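Local coordinates for putative exported protein (Bacteroides fragilis, PDB 4RAA) that is of unknown function but folds as a six-bladed beta-propeller, as in the YWTD superfamily, at residues Met173-Pro185 with Leu230-Tyr244. Residues are numbered along the deposited sequence; the frame is centred on the assembly and turned at random.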
loop_
_atom_site.group_PDB
_atom_site.type_symbol
_atom_site.label_atom_id
_atom_site.label_comp_id
_atom_site.label_asym_id
_atom_site.label_seq_id
_atom_site.Cartn_x
_atom_site.Cartn_y
_atom_site.Cartn_z
HETATM N N MSE A 173 -18.322 12.898 12.593
HETATM C CA MSE A 173 -19.786 12.723 12.620
HETATM C C MSE A 173 -20.302 11.476 13.295
HETATM O O MSE A 173 -20.186 10.373 12.762
HETATM C CB MSE A 173 -20.427 12.856 11.243
HETATM C CG MSE A 173 -20.564 14.342 10.965
HETATM SE SE MSE A 173 -20.788 14.554 9.047
HETATM C CE MSE A 173 -22.684 14.089 9.146
ATOM N N ASN A 174 -20.936 11.683 14.449
ATOM C CA ASN A 174 -21.507 10.617 15.261
ATOM C C ASN A 174 -22.673 9.917 14.537
ATOM O O ASN A 174 -23.542 10.596 13.992
ATOM C CB ASN A 174 -21.998 11.203 16.592
ATOM C CG ASN A 174 -22.298 10.137 17.611
ATOM O OD1 ASN A 174 -23.450 9.956 18.014
ATOM N ND2 ASN A 174 -21.266 9.387 18.009
ATOM N N LYS A 175 -22.656 8.580 14.532
ATOM C CA LYS A 175 -23.669 7.730 13.874
ATOM C C LYS A 175 -24.492 6.998 14.939
ATOM O O LYS A 175 -24.018 6.024 15.537
ATOM C CB LYS A 175 -22.974 6.744 12.927
ATOM C CG LYS A 175 -23.873 5.730 12.210
ATOM C CD LYS A 175 -23.191 5.094 11.000
ATOM C CE LYS A 175 -22.041 4.180 11.384
ATOM N NZ LYS A 175 -21.144 3.746 10.275
ATOM N N GLU A 176 -25.717 7.475 15.169
ATOM C CA GLU A 176 -26.601 6.912 16.198
ATOM C C GLU A 176 -27.247 5.615 15.727
ATOM O O GLU A 176 -27.176 4.597 16.416
ATOM C CB GLU A 176 -27.691 7.909 16.599
ATOM C CG GLU A 176 -27.163 9.246 17.097
ATOM C CD GLU A 176 -28.252 10.148 17.668
ATOM O OE1 GLU A 176 -29.035 9.685 18.534
ATOM O OE2 GLU A 176 -28.298 11.339 17.281
ATOM N N PHE A 177 -27.898 5.670 14.567
ATOM C CA PHE A 177 -28.539 4.497 13.970
ATOM C C PHE A 177 -27.468 3.699 13.239
ATOM O O PHE A 177 -26.873 4.211 12.280
ATOM C CB PHE A 177 -29.652 4.885 12.994
ATOM C CG PHE A 177 -30.306 3.701 12.353
ATOM C CD1 PHE A 177 -31.152 2.877 13.096
ATOM C CD2 PHE A 177 -30.043 3.376 11.028
ATOM C CE1 PHE A 177 -31.737 1.758 12.523
ATOM C CE2 PHE A 177 -30.632 2.263 10.445
ATOM C CZ PHE A 177 -31.487 1.454 11.189
ATOM N N LYS A 178 -27.225 2.467 13.701
ATOM C CA LYS A 178 -26.226 1.570 13.108
ATOM C C LYS A 178 -26.914 0.367 12.478
ATOM O O LYS A 178 -27.767 -0.263 13.112
ATOM C CB LYS A 178 -25.204 1.104 14.147
ATOM C CG LYS A 178 -24.345 2.225 14.725
ATOM C CD LYS A 178 -23.130 1.700 15.486
ATOM C CE LYS A 178 -23.485 0.894 16.730
ATOM N NZ LYS A 178 -22.260 0.387 17.414
ATOM N N SER A 179 -26.530 0.063 11.236
ATOM C CA SER A 179 -27.093 -1.054 10.484
ATOM C C SER A 179 -26.202 -1.475 9.325
ATOM O O SER A 179 -25.345 -0.706 8.862
ATOM C CB SER A 179 -28.476 -0.675 9.926
ATOM O OG SER A 179 -29.050 -1.719 9.148
ATOM N N GLY A 180 -26.426 -2.713 8.877
ATOM C CA GLY A 180 -25.770 -3.262 7.698
ATOM C C GLY A 180 -26.380 -2.725 6.416
ATOM O O GLY A 180 -25.712 -2.726 5.375
ATOM N N TYR A 181 -27.631 -2.252 6.504
ATOM C CA TYR A 181 -28.390 -1.715 5.374
ATOM C C TYR A 181 -28.283 -0.181 5.319
ATOM O O TYR A 181 -28.636 0.488 6.289
ATOM C CB TYR A 181 -29.853 -2.166 5.488
ATOM C CG TYR A 181 -30.006 -3.679 5.538
ATOM C CD1 TYR A 181 -30.057 -4.431 4.356
ATOM C CD2 TYR A 181 -30.086 -4.372 6.759
ATOM C CE1 TYR A 181 -30.181 -5.820 4.376
ATOM C CE2 TYR A 181 -30.222 -5.771 6.789
ATOM C CZ TYR A 181 -30.270 -6.490 5.596
ATOM O OH TYR A 181 -30.393 -7.860 5.599
ATOM N N THR A 182 -27.781 0.341 4.192
ATOM C CA THR A 182 -27.615 1.785 3.909
ATOM C C THR A 182 -28.691 2.220 2.932
ATOM O O THR A 182 -29.013 1.468 2.019
ATOM C CB THR A 182 -26.273 2.064 3.208
ATOM O OG1 THR A 182 -25.220 1.406 3.914
ATOM C CG2 THR A 182 -25.988 3.586 3.111
ATOM N N THR A 183 -29.180 3.452 3.063
ATOM C CA THR A 183 -30.269 3.941 2.198
ATOM C C THR A 183 -29.895 5.019 1.189
ATOM O O THR A 183 -30.438 5.010 0.085
ATOM C CB THR A 183 -31.498 4.416 3.010
ATOM O OG1 THR A 183 -32.582 4.695 2.107
ATOM C CG2 THR A 183 -31.210 5.664 3.878
ATOM N N GLY A 184 -29.006 5.941 1.563
ATOM C CA GLY A 184 -28.625 7.073 0.703
ATOM C C GLY A 184 -27.793 6.717 -0.521
ATOM O O GLY A 184 -27.688 5.542 -0.872
ATOM N N PRO A 185 -27.196 7.728 -1.196
ATOM C CA PRO A 185 -26.355 7.446 -2.375
ATOM C C PRO A 185 -25.033 6.821 -1.970
ATOM O O PRO A 185 -24.652 6.894 -0.797
ATOM C CB PRO A 185 -26.111 8.825 -2.973
ATOM C CG PRO A 185 -26.153 9.731 -1.796
ATOM C CD PRO A 185 -27.201 9.165 -0.879
ATOM N N LEU A 230 -35.224 8.740 14.583
ATOM C CA LEU A 230 -34.393 7.626 15.066
ATOM C C LEU A 230 -35.263 6.441 15.519
ATOM O O LEU A 230 -34.908 5.291 15.264
ATOM C CB LEU A 230 -33.472 8.088 16.200
ATOM C CG LEU A 230 -32.449 7.096 16.773
ATOM C CD1 LEU A 230 -31.556 6.541 15.673
ATOM C CD2 LEU A 230 -31.619 7.763 17.860
ATOM N N ASP A 231 -36.401 6.737 16.159
ATOM C CA ASP A 231 -37.357 5.713 16.623
ATOM C C ASP A 231 -38.002 4.934 15.485
ATOM O O ASP A 231 -38.164 3.710 15.590
ATOM C CB ASP A 231 -38.457 6.330 17.511
ATOM C CG ASP A 231 -37.924 6.846 18.840
ATOM O OD1 ASP A 231 -36.695 6.814 19.057
ATOM O OD2 ASP A 231 -38.731 7.284 19.680
ATOM N N PHE A 232 -38.388 5.640 14.420
ATOM C CA PHE A 232 -38.962 4.993 13.231
ATOM C C PHE A 232 -37.976 3.995 12.606
ATOM O O PHE A 232 -38.391 2.904 12.197
ATOM C CB PHE A 232 -39.382 6.026 12.185
ATOM C CG PHE A 232 -39.990 5.420 10.952
ATOM C CD1 PHE A 232 -39.182 5.039 9.870
ATOM C CD2 PHE A 232 -41.367 5.205 10.875
ATOM C CE1 PHE A 232 -39.736 4.470 8.734
ATOM C CE2 PHE A 232 -41.932 4.646 9.737
ATOM C CZ PHE A 232 -41.115 4.275 8.664
ATOM N N LEU A 233 -36.695 4.386 12.531
ATOM C CA LEU A 233 -35.624 3.535 11.987
ATOM C C LEU A 233 -35.412 2.270 12.824
ATOM O O LEU A 233 -35.451 1.163 12.283
ATOM C CB LEU A 233 -34.301 4.309 11.848
ATOM C CG LEU A 233 -34.238 5.426 10.799
ATOM C CD1 LEU A 233 -32.998 6.278 10.984
ATOM C CD2 LEU A 233 -34.284 4.869 9.384
ATOM N N ASN A 234 -35.215 2.435 14.131
ATOM C CA ASN A 234 -35.026 1.281 15.047
ATOM C C ASN A 234 -36.198 0.285 15.114
ATOM O O ASN A 234 -35.963 -0.920 15.235
ATOM C CB ASN A 234 -34.679 1.756 16.465
ATOM C CG ASN A 234 -33.277 2.313 16.564
ATOM O OD1 ASN A 234 -32.320 1.702 16.084
ATOM N ND2 ASN A 234 -33.137 3.460 17.217
ATOM N N LYS A 235 -37.432 0.788 15.038
ATOM C CA LYS A 235 -38.631 -0.067 15.061
ATOM C C LYS A 235 -38.732 -0.900 13.773
ATOM O O LYS A 235 -38.920 -2.117 13.836
ATOM C CB LYS A 235 -39.913 0.766 15.304
ATOM C CG LYS A 235 -41.258 0.027 15.201
ATOM C CD LYS A 235 -41.346 -1.230 16.070
ATOM C CE LYS A 235 -42.579 -2.081 15.785
ATOM N NZ LYS A 235 -43.839 -1.421 16.209
ATOM N N THR A 236 -38.583 -0.242 12.621
ATOM C CA THR A 236 -38.642 -0.908 11.305
ATOM C C THR A 236 -37.370 -1.690 10.907
ATOM O O THR A 236 -37.366 -2.342 9.865
ATOM C CB THR A 236 -38.989 0.101 10.188
ATOM O OG1 THR A 236 -38.013 1.150 10.156
ATOM C CG2 THR A 236 -40.366 0.701 10.430
ATOM N N SER A 237 -36.308 -1.621 11.714
ATOM C CA SER A 237 -35.047 -2.318 11.452
ATOM C C SER A 237 -34.639 -3.346 12.517
ATOM O O SER A 237 -33.583 -3.966 12.364
ATOM C CB SER A 237 -33.932 -1.279 11.343
ATOM O OG SER A 237 -32.742 -1.860 10.855
ATOM N N ASN A 238 -35.452 -3.537 13.567
ATOM C CA ASN A 238 -35.124 -4.419 14.698
ATOM C C ASN A 238 -33.738 -4.068 15.267
ATOM O O ASN A 238 -32.866 -4.933 15.390
ATOM C CB ASN A 238 -35.210 -5.917 14.316
ATOM C CG ASN A 238 -36.606 -6.364 13.873
ATOM O OD1 ASN A 238 -36.730 -7.345 13.143
ATOM N ND2 ASN A 238 -37.651 -5.681 14.325
ATOM N N GLN A 239 -33.549 -2.779 15.561
ATOM C CA GLN A 239 -32.292 -2.222 16.083
ATOM C C GLN A 239 -31.110 -2.478 15.127
ATOM O O GLN A 239 -30.020 -2.864 15.562
ATOM C CB GLN A 239 -31.984 -2.745 17.505
ATOM C CG GLN A 239 -33.131 -2.648 18.512
ATOM C CD GLN A 239 -33.569 -1.238 18.878
ATOM O OE1 GLN A 239 -34.772 -0.965 19.006
ATOM N NE2 GLN A 239 -32.605 -0.338 19.057
ATOM N N GLY A 240 -31.341 -2.281 13.828
ATOM C CA GLY A 240 -30.292 -2.454 12.806
ATOM C C GLY A 240 -30.108 -3.818 12.163
ATOM O O GLY A 240 -29.354 -3.937 11.192
ATOM N N ASN A 241 -30.796 -4.834 12.681
ATOM C CA ASN A 241 -30.674 -6.208 12.174
ATOM C C ASN A 241 -31.391 -6.467 10.840
ATOM O O ASN A 241 -30.869 -7.221 10.019
ATOM C CB ASN A 241 -31.188 -7.219 13.211
ATOM C CG ASN A 241 -30.453 -7.144 14.542
ATOM O OD1 ASN A 241 -31.063 -7.311 15.590
ATOM N ND2 ASN A 241 -29.153 -6.887 14.508
ATOM N N SER A 242 -32.566 -5.860 10.635
ATOM C CA SER A 242 -33.399 -6.067 9.422
ATOM C C SER A 242 -33.416 -4.877 8.468
ATOM O O SER A 242 -33.130 -3.744 8.871
ATOM C CB SER A 242 -34.835 -6.373 9.829
ATOM O OG SER A 242 -34.867 -7.496 10.678
ATOM N N ASN A 243 -33.792 -5.146 7.216
ATOM C CA ASN A 243 -33.851 -4.116 6.179
ATOM C C ASN A 243 -35.133 -3.276 6.271
ATOM O O ASN A 243 -36.204 -3.690 5.844
ATOM C CB ASN A 243 -33.697 -4.714 4.772
ATOM C CG ASN A 243 -33.408 -3.661 3.692
ATOM O OD1 ASN A 243 -33.284 -2.458 3.957
ATOM N ND2 ASN A 243 -33.288 -4.125 2.454
ATOM N N TYR A 244 -34.984 -2.105 6.875
ATOM C CA TYR A 244 -36.021 -1.055 6.987
ATOM C C TYR A 244 -36.458 -0.395 5.677
ATOM O O TYR A 244 -37.519 0.225 5.647
ATOM C CB TYR A 244 -35.519 0.085 7.902
ATOM C CG TYR A 244 -34.221 0.742 7.434
ATOM C CD1 TYR A 244 -34.231 1.815 6.523
ATOM C CD2 TYR A 244 -32.970 0.274 7.887
ATOM C CE1 TYR A 244 -33.040 2.395 6.082
ATOM C CE2 TYR A 244 -31.781 0.854 7.454
ATOM C CZ TYR A 244 -31.817 1.913 6.562
ATOM O OH TYR A 244 -30.636 2.481 6.151
#
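The hydroxyl of S179 works in two directions at once: it donates to the carbonyl oxygen of G240, OG to O 3.0 Å, and accepts the nearly straight backbone N-H of Y181, which makes an ST turn of 179-181. With OG anti to the backbone N (chi1 178°), the hydroxyl faces the type I' turn N238-N241, which starts at the Schellman residue N238. On the same turn, G240 CA sits 3.4 Å from K178 O in a CA-H...O contact. A second bond ties Y244 OH to the carbonyl oxygen of Y181 at 2.8 Å, the hydroxyl coming from above the carbonyl plane rather than along a lone pair. F177 packs against helix 230-237 to one side of both bonds. L233 CB covers one face of its ring, 3.8 Å from the centroid, while N234 OD1 and S237 lie at the rim. F177 also turns an edge toward the face of Y244 in an offset edge-to-face pair, planes at 80°. Nearer the surface, the Y181 ring lies flat against the N243 amide, planes only 7° apart, with N243 CB over the ring centre at 3.7 Å. N243 OD1 meanwhile caps L245 N, at the start of helix 245-250. This is structural packing: the link from strand 168-174 to 189-192 is held to the helix and turn between strands 213-222 and 254-261, joining connections between successive propeller sheets. A buried phenylalanine supplies the apolar centre, and the S179 and Y244 hydroxyls each take up a backbone carbonyl of the other segment, fixing the loop against helix and turn without any charge pair between them.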